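Local coordinates for protein 4-hydroxy-tetrahydrodipicolinate synthase (Aquifex aeolicus, PDB 2EHH) that probably catalyses the condensation of pyruvate with aspartate beta-semialdehyde through a Schiff base, a step in lysine biosynthesis by the diaminopimelate pathway, at residues S204-V209 and D238-L243; K253-M258 and N279-V284. One frame throughout, in Å; residues are numbered along the deposited sequence.

Contact 1: S204-V209 and D238-L243; sequences SVANNV and DLFKVL
Ala206 turns its CB toward 238-243, where Leu239, Phe240 and Leu243 close on it. Phe240 comes edge-on: CE1 lies 3.5 Å from Ala206 CB, which sits near the ring plane. Its CG stands anti to the carbonyl carbon (chi1 -68°), and the ring beyond it turns its CE1 corner to the alanine. Leu243 reaches in with one branch, and its CD2 is 3.5 Å from Ala206 CA, a tight carbon pair. The small alanine side chain, with CB 3.8 Å from Leu243 CD2, lets the leucine come close to the backbone. That same CD2 lies 4.2 Å from CG1 of Val205, the two side chains sliding past each other in opposite directions. At the other end Val209 and Leu239 cross obliquely, CG2 of Val209 being 4.1 Å from Leu239 CD2.

The pairs that meet across the contact are apolar, while several polar groups of 204-209 are bonded within the loop or to its neighbours. Ser204 OG accepts from Asn207 N at 2.8 Å, an ST motif, and also bonds to Asp188. Asn208 ND2 reaches Val205 O at 2.9 Å on a lone pair in the carbonyl plane, and this oxygen also accepts from Asn208 N. The short 3-10 turn is thus held while its alanine faces the helix. It follows the last strand, 201-204, of the (beta/alpha)8 barrel, and Val205 lies close to Thr44, predicted to bind pyruvate.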
loop_
_atom_site.group_PDB
_atom_site.type_symbol
_atom_site.label_atom_id
_atom_site.label_comp_id
_atom_site.label_asym_id
_atom_site.label_seq_id
_atom_site.Cartn_x
_atom_site.Cartn_y
_atom_site.Cartn_z
ATOM N N SER A 204 -2.879 -11.878 -22.946
ATOM C CA SER A 204 -4.056 -12.305 -22.198
ATOM C C SER A 204 -4.135 -13.684 -21.553
ATOM O O SER A 204 -3.489 -14.642 -21.983
ATOM C CB SER A 204 -5.269 -12.128 -23.130
ATOM O OG SER A 204 -6.432 -12.782 -22.653
ATOM N N VAL A 205 -4.954 -13.755 -20.504
ATOM C CA VAL A 205 -5.232 -14.991 -19.787
ATOM C C VAL A 205 -6.583 -15.479 -20.318
ATOM O O VAL A 205 -6.755 -16.659 -20.625
ATOM C CB VAL A 205 -5.345 -14.748 -18.254
ATOM C CG1 VAL A 205 -5.980 -15.951 -17.572
ATOM C CG2 VAL A 205 -3.962 -14.495 -17.665
ATOM N N ALA A 206 -7.533 -14.551 -20.437
ATOM C CA ALA A 206 -8.878 -14.862 -20.919
ATOM C C ALA A 206 -8.856 -15.485 -22.312
ATOM O O ALA A 206 -9.778 -16.206 -22.692
ATOM C CB ALA A 206 -9.738 -13.600 -20.929
ATOM N N ASN A 207 -7.798 -15.188 -23.059
ATOM C CA ASN A 207 -7.600 -15.708 -24.408
ATOM C C ASN A 207 -7.606 -17.232 -24.449
ATOM O O ASN A 207 -7.931 -17.833 -25.472
ATOM C CB ASN A 207 -6.258 -15.224 -24.960
ATOM C CG ASN A 207 -6.423 -14.217 -26.050
ATOM O OD1 ASN A 207 -7.502 -14.098 -26.631
ATOM N ND2 ASN A 207 -5.358 -13.492 -26.356
ATOM N N ASN A 208 -7.212 -17.847 -23.341
ATOM C CA ASN A 208 -7.157 -19.300 -23.242
ATOM C C ASN A 208 -8.508 -19.973 -23.459
ATOM O O ASN A 208 -8.563 -21.108 -23.933
ATOM C CB ASN A 208 -6.620 -19.714 -21.868
ATOM C CG ASN A 208 -5.112 -19.650 -21.783
ATOM O OD1 ASN A 208 -4.415 -20.535 -22.279
ATOM N ND2 ASN A 208 -4.595 -18.598 -21.151
ATOM N N VAL A 209 -9.592 -19.279 -23.123
ATOM C CA VAL A 209 -10.914 -19.870 -23.257
ATOM C C VAL A 209 -11.886 -19.201 -24.223
ATOM O O VAL A 209 -12.809 -19.851 -24.704
ATOM C CB VAL A 209 -11.584 -20.013 -21.878
ATOM C CG1 VAL A 209 -10.716 -20.890 -20.984
ATOM C CG2 VAL A 209 -11.784 -18.654 -21.246
ATOM N N ASP A 238 -17.454 -10.283 -16.743
ATOM C CA ASP A 238 -17.651 -11.371 -15.787
ATOM C C ASP A 238 -16.574 -12.446 -15.942
ATOM O O ASP A 238 -16.113 -13.009 -14.955
ATOM C CB ASP A 238 -19.037 -12.003 -15.947
ATOM C CG ASP A 238 -20.146 -11.133 -15.385
ATOM O OD1 ASP A 238 -19.837 -10.100 -14.752
ATOM O OD2 ASP A 238 -21.329 -11.487 -15.570
ATOM N N LEU A 239 -16.176 -12.732 -17.181
ATOM C CA LEU A 239 -15.132 -13.726 -17.416
ATOM C C LEU A 239 -13.788 -13.212 -16.895
ATOM O O LEU A 239 -13.053 -13.941 -16.224
ATOM C CB LEU A 239 -15.000 -14.036 -18.910
ATOM C CG LEU A 239 -13.878 -15.012 -19.286
ATOM C CD1 LEU A 239 -14.188 -16.393 -18.731
ATOM C CD2 LEU A 239 -13.726 -15.069 -20.801
ATOM N N PHE A 240 -13.472 -11.956 -17.208
ATOM C CA PHE A 240 -12.211 -11.356 -16.772
ATOM C C PHE A 240 -12.048 -11.420 -15.256
ATOM O O PHE A 240 -10.962 -11.698 -14.752
ATOM C CB PHE A 240 -12.114 -9.886 -17.209
ATOM C CG PHE A 240 -11.981 -9.683 -18.700
ATOM C CD1 PHE A 240 -11.657 -10.738 -19.548
ATOM C CD2 PHE A 240 -12.148 -8.411 -19.248
ATOM C CE1 PHE A 240 -11.501 -10.533 -20.918
ATOM C CE2 PHE A 240 -11.994 -8.192 -20.617
ATOM C CZ PHE A 240 -11.668 -9.258 -21.454
ATOM N N LYS A 241 -13.128 -11.163 -14.526
ATOM C CA LYS A 241 -13.051 -11.189 -13.069
ATOM C C LYS A 241 -12.951 -12.594 -12.475
ATOM O O LYS A 241 -12.100 -12.847 -11.624
ATOM C CB LYS A 241 -14.251 -10.457 -12.462
ATOM C CG LYS A 241 -14.309 -8.972 -12.811
ATOM C CD LYS A 241 -12.982 -8.263 -12.507
ATOM C CE LYS A 241 -12.639 -8.291 -11.019
ATOM N NZ LYS A 241 -11.242 -7.820 -10.761
ATOM N N VAL A 242 -13.801 -13.514 -12.924
ATOM C CA VAL A 242 -13.771 -14.869 -12.375
ATOM C C VAL A 242 -12.444 -15.605 -12.606
ATOM O O VAL A 242 -12.065 -16.468 -11.813
ATOM C CB VAL A 242 -14.943 -15.731 -12.922
ATOM C CG1 VAL A 242 -14.648 -16.194 -14.342
ATOM C CG2 VAL A 242 -15.189 -16.919 -12.000
ATOM N N LEU A 243 -11.729 -15.265 -13.678
ATOM C CA LEU A 243 -10.450 -15.920 -13.956
ATOM C C LEU A 243 -9.395 -15.565 -12.917
ATOM O O LEU A 243 -8.304 -16.133 -12.909
ATOM C CB LEU A 243 -9.951 -15.552 -15.354
ATOM C CG LEU A 243 -10.413 -16.481 -16.485
ATOM C CD1 LEU A 243 -11.880 -16.814 -16.336
ATOM C CD2 LEU A 243 -10.149 -15.820 -17.822
#

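Contact 2: K253-M258 and N279-V284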
loop_
_atom_site.group_PDB
_atom_site.type_symbol
_atom_site.label_atom_id
_atom_site.label_comp_id
_atom_site.label_asym_id
_atom_site.label_seq_id
_atom_site.Cartn_x
_atom_site.Cartn_y
_atom_site.Cartn_z
ATOM N N LYS A 253 -6.680 -22.535 -15.802
ATOM C CA LYS A 253 -6.365 -23.925 -16.106
ATOM C C LYS A 253 -7.596 -24.770 -15.786
ATOM O O LYS A 253 -7.915 -25.720 -16.504
ATOM C CB LYS A 253 -5.157 -24.413 -15.299
ATOM C CG LYS A 253 -4.872 -25.904 -15.488
ATOM C CD LYS A 253 -3.494 -26.316 -14.969
ATOM C CE LYS A 253 -2.491 -26.479 -16.113
ATOM N NZ LYS A 253 -1.215 -27.108 -15.651
ATOM N N THR A 254 -8.298 -24.412 -14.714
ATOM C CA THR A 254 -9.503 -25.138 -14.329
ATOM C C THR A 254 -10.575 -24.979 -15.411
ATOM O O THR A 254 -11.308 -25.923 -15.720
ATOM C CB THR A 254 -10.066 -24.631 -12.985
ATOM O OG1 THR A 254 -9.088 -24.812 -11.949
ATOM C CG2 THR A 254 -11.332 -25.402 -12.618
ATOM N N ALA A 255 -10.664 -23.783 -15.988
ATOM C CA ALA A 255 -11.646 -23.523 -17.037
ATOM C C ALA A 255 -11.337 -24.365 -18.274
ATOM O O ALA A 255 -12.242 -24.936 -18.888
ATOM C CB ALA A 255 -11.648 -22.041 -17.403
ATOM N N CYS A 256 -10.062 -24.427 -18.642
ATOM C CA CYS A 256 -9.646 -25.212 -19.801
ATOM C C CYS A 256 -9.962 -26.685 -19.558
ATOM O O CYS A 256 -10.311 -27.410 -20.491
ATOM C CB CYS A 256 -8.149 -25.033 -20.065
ATOM S SG CYS A 256 -7.691 -23.366 -20.618
ATOM N N TRP A 257 -9.835 -27.125 -18.308
ATOM C CA TRP A 257 -10.140 -28.511 -17.964
ATOM C C TRP A 257 -11.626 -28.748 -18.191
ATOM O O TRP A 257 -12.020 -29.777 -18.737
ATOM C CB TRP A 257 -9.798 -28.798 -16.501
ATOM C CG TRP A 257 -10.482 -30.022 -15.960
ATOM C CD1 TRP A 257 -10.213 -31.327 -16.272
ATOM C CD2 TRP A 257 -11.566 -30.049 -15.024
ATOM N NE1 TRP A 257 -11.065 -32.165 -15.583
ATOM C CE2 TRP A 257 -11.904 -31.406 -14.809
ATOM C CE3 TRP A 257 -12.286 -29.056 -14.344
ATOM C CZ2 TRP A 257 -12.932 -31.796 -13.939
ATOM C CZ3 TRP A 257 -13.309 -29.445 -13.479
ATOM C CH2 TRP A 257 -13.620 -30.804 -13.285
ATOM N N MET A 258 -12.443 -27.787 -17.769
ATOM C CA MET A 258 -13.888 -27.883 -17.932
ATOM C C MET A 258 -14.264 -27.967 -19.409
ATOM O O MET A 258 -15.259 -28.595 -19.771
ATOM C CB MET A 258 -14.577 -26.676 -17.296
ATOM C CG MET A 258 -14.428 -26.607 -15.787
ATOM S SD MET A 258 -15.385 -25.263 -15.073
ATOM C CE MET A 258 -15.175 -25.613 -13.321
ATOM N N ASN A 279 -17.202 -23.809 -8.479
ATOM C CA ASN A 279 -18.595 -23.798 -8.923
ATOM C C ASN A 279 -18.976 -22.427 -9.470
ATOM O O ASN A 279 -19.773 -22.319 -10.402
ATOM C CB ASN A 279 -19.540 -24.182 -7.777
ATOM C CG ASN A 279 -19.631 -25.683 -7.572
ATOM O OD1 ASN A 279 -19.799 -26.441 -8.529
ATOM N ND2 ASN A 279 -19.537 -26.120 -6.320
ATOM N N LYS A 280 -18.411 -21.377 -8.881
ATOM C CA LYS A 280 -18.681 -20.019 -9.338
ATOM C C LYS A 280 -18.146 -19.915 -10.766
ATOM O O LYS A 280 -18.792 -19.354 -11.651
ATOM C CB LYS A 280 -17.970 -19.007 -8.440
ATOM C CG LYS A 280 -18.275 -17.550 -8.761
ATOM C CD LYS A 280 -19.698 -17.166 -8.358
ATOM C CE LYS A 280 -19.998 -15.708 -8.698
ATOM N NZ LYS A 280 -19.772 -15.420 -10.144
ATOM N N LEU A 281 -16.961 -20.469 -10.985
ATOM C CA LEU A 281 -16.349 -20.442 -12.306
ATOM C C LEU A 281 -17.227 -21.170 -13.314
ATOM O O LEU A 281 -17.519 -20.640 -14.381
ATOM C CB LEU A 281 -14.968 -21.097 -12.272
ATOM C CG LEU A 281 -14.291 -21.291 -13.634
ATOM C CD1 LEU A 281 -14.067 -19.941 -14.309
ATOM C CD2 LEU A 281 -12.963 -22.015 -13.436
ATOM N N ARG A 282 -17.651 -22.385 -12.970
ATOM C CA ARG A 282 -18.491 -23.164 -13.874
ATOM C C ARG A 282 -19.743 -22.384 -14.251
ATOM O O ARG A 282 -20.137 -22.355 -15.417
ATOM C CB ARG A 282 -18.886 -24.503 -13.237
ATOM C CG ARG A 282 -19.761 -25.377 -14.136
ATOM C CD ARG A 282 -20.175 -26.656 -13.425
ATOM N NE ARG A 282 -19.021 -27.486 -13.092
ATOM C CZ ARG A 282 -18.344 -28.207 -13.978
ATOM N NH1 ARG A 282 -18.710 -28.209 -15.254
ATOM N NH2 ARG A 282 -17.297 -28.920 -13.592
ATOM N N GLU A 283 -20.364 -21.742 -13.266
ATOM C CA GLU A 283 -21.571 -20.972 -13.530
ATOM C C GLU A 283 -21.316 -19.810 -14.474
ATOM O O GLU A 283 -22.155 -19.498 -15.317
ATOM C CB GLU A 283 -22.190 -20.468 -12.222
ATOM C CG GLU A 283 -22.927 -21.556 -11.458
ATOM C CD GLU A 283 -23.813 -22.397 -12.367
ATOM O OE1 GLU A 283 -24.679 -21.823 -13.062
ATOM O OE2 GLU A 283 -23.640 -23.635 -12.390
ATOM N N VAL A 284 -20.161 -19.164 -14.349
ATOM C CA VAL A 284 -19.853 -18.055 -15.243
ATOM C C VAL A 284 -19.663 -18.570 -16.671
ATOM O O VAL A 284 -20.211 -18.011 -17.625
ATOM C CB VAL A 284 -18.579 -17.298 -14.796
ATOM C CG1 VAL A 284 -18.190 -16.265 -15.846
ATOM C CG2 VAL A 284 -18.832 -16.605 -13.464
#
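Leu281 points one branch at the helix of Thr254 and Ala255, making the close-packed part of the contact. Its CG stands anti to the backbone N (chi1 173°), and CD2 beyond it lies 3.8 Å from Thr254 CG2 and 4.2 Å from Ala255 CB. Short side chains suit this place, since CD2 of Leu281 also comes within 3.9 Å of Ala255 N. Thr254 offers its methyl here, while its OG1 is hydrogen-bonded to Ile250 O in its own helix.

Met258, extended beyond CG, spans from this apolar part to the more open one. Its CE is 4.2 Å from Leu281 CD2 and 3.9 Å from Arg282 CB, and it also lies over one face of the Arg282 guanidinium, offset toward the rim. An alanine in place of Met258 would probably open a gap beside Leu281 and leave that guanidinium face without its methyl cover.

Toward solvent the fit is looser. Arg282 and Trp257, both partly exposed, cross with ring and guanidinium planes 77° apart, and NH2 of Arg282 is 4.0 Å from Trp257 CZ3. The arginine's charge is met by the terminal carboxylate of Asn294, which makes a salt bridge to NH1. The axes of 253-258 and 279-284 approach to 10.5 Å and cross at -57°, joining two helices of the C-terminal helical region that follows the barrel in the DapA family.

In the fold
Contact 1 lies nearer the middle of the chain, its centre about 12 Å from the chain's centre, whereas that of contact 2 lies about 20 Å out. Both are mostly buried, but contact 2 has two partly exposed residues, Trp257 and Arg282, against Val205 alone in contact 1, and brings charge to its outer side, while contact 1 meets through hydrocarbon groups alone. They share no element: contact 1 joins 226-242 to the loop after strand 201-204, contact 2 joins 250-258 to 275-287. Yet helix 275-287 also packs on Val242 of 226-242, and Val209 packs on Ala255 and Cys256; the two contacts thus run into each other through largely apolar side chains.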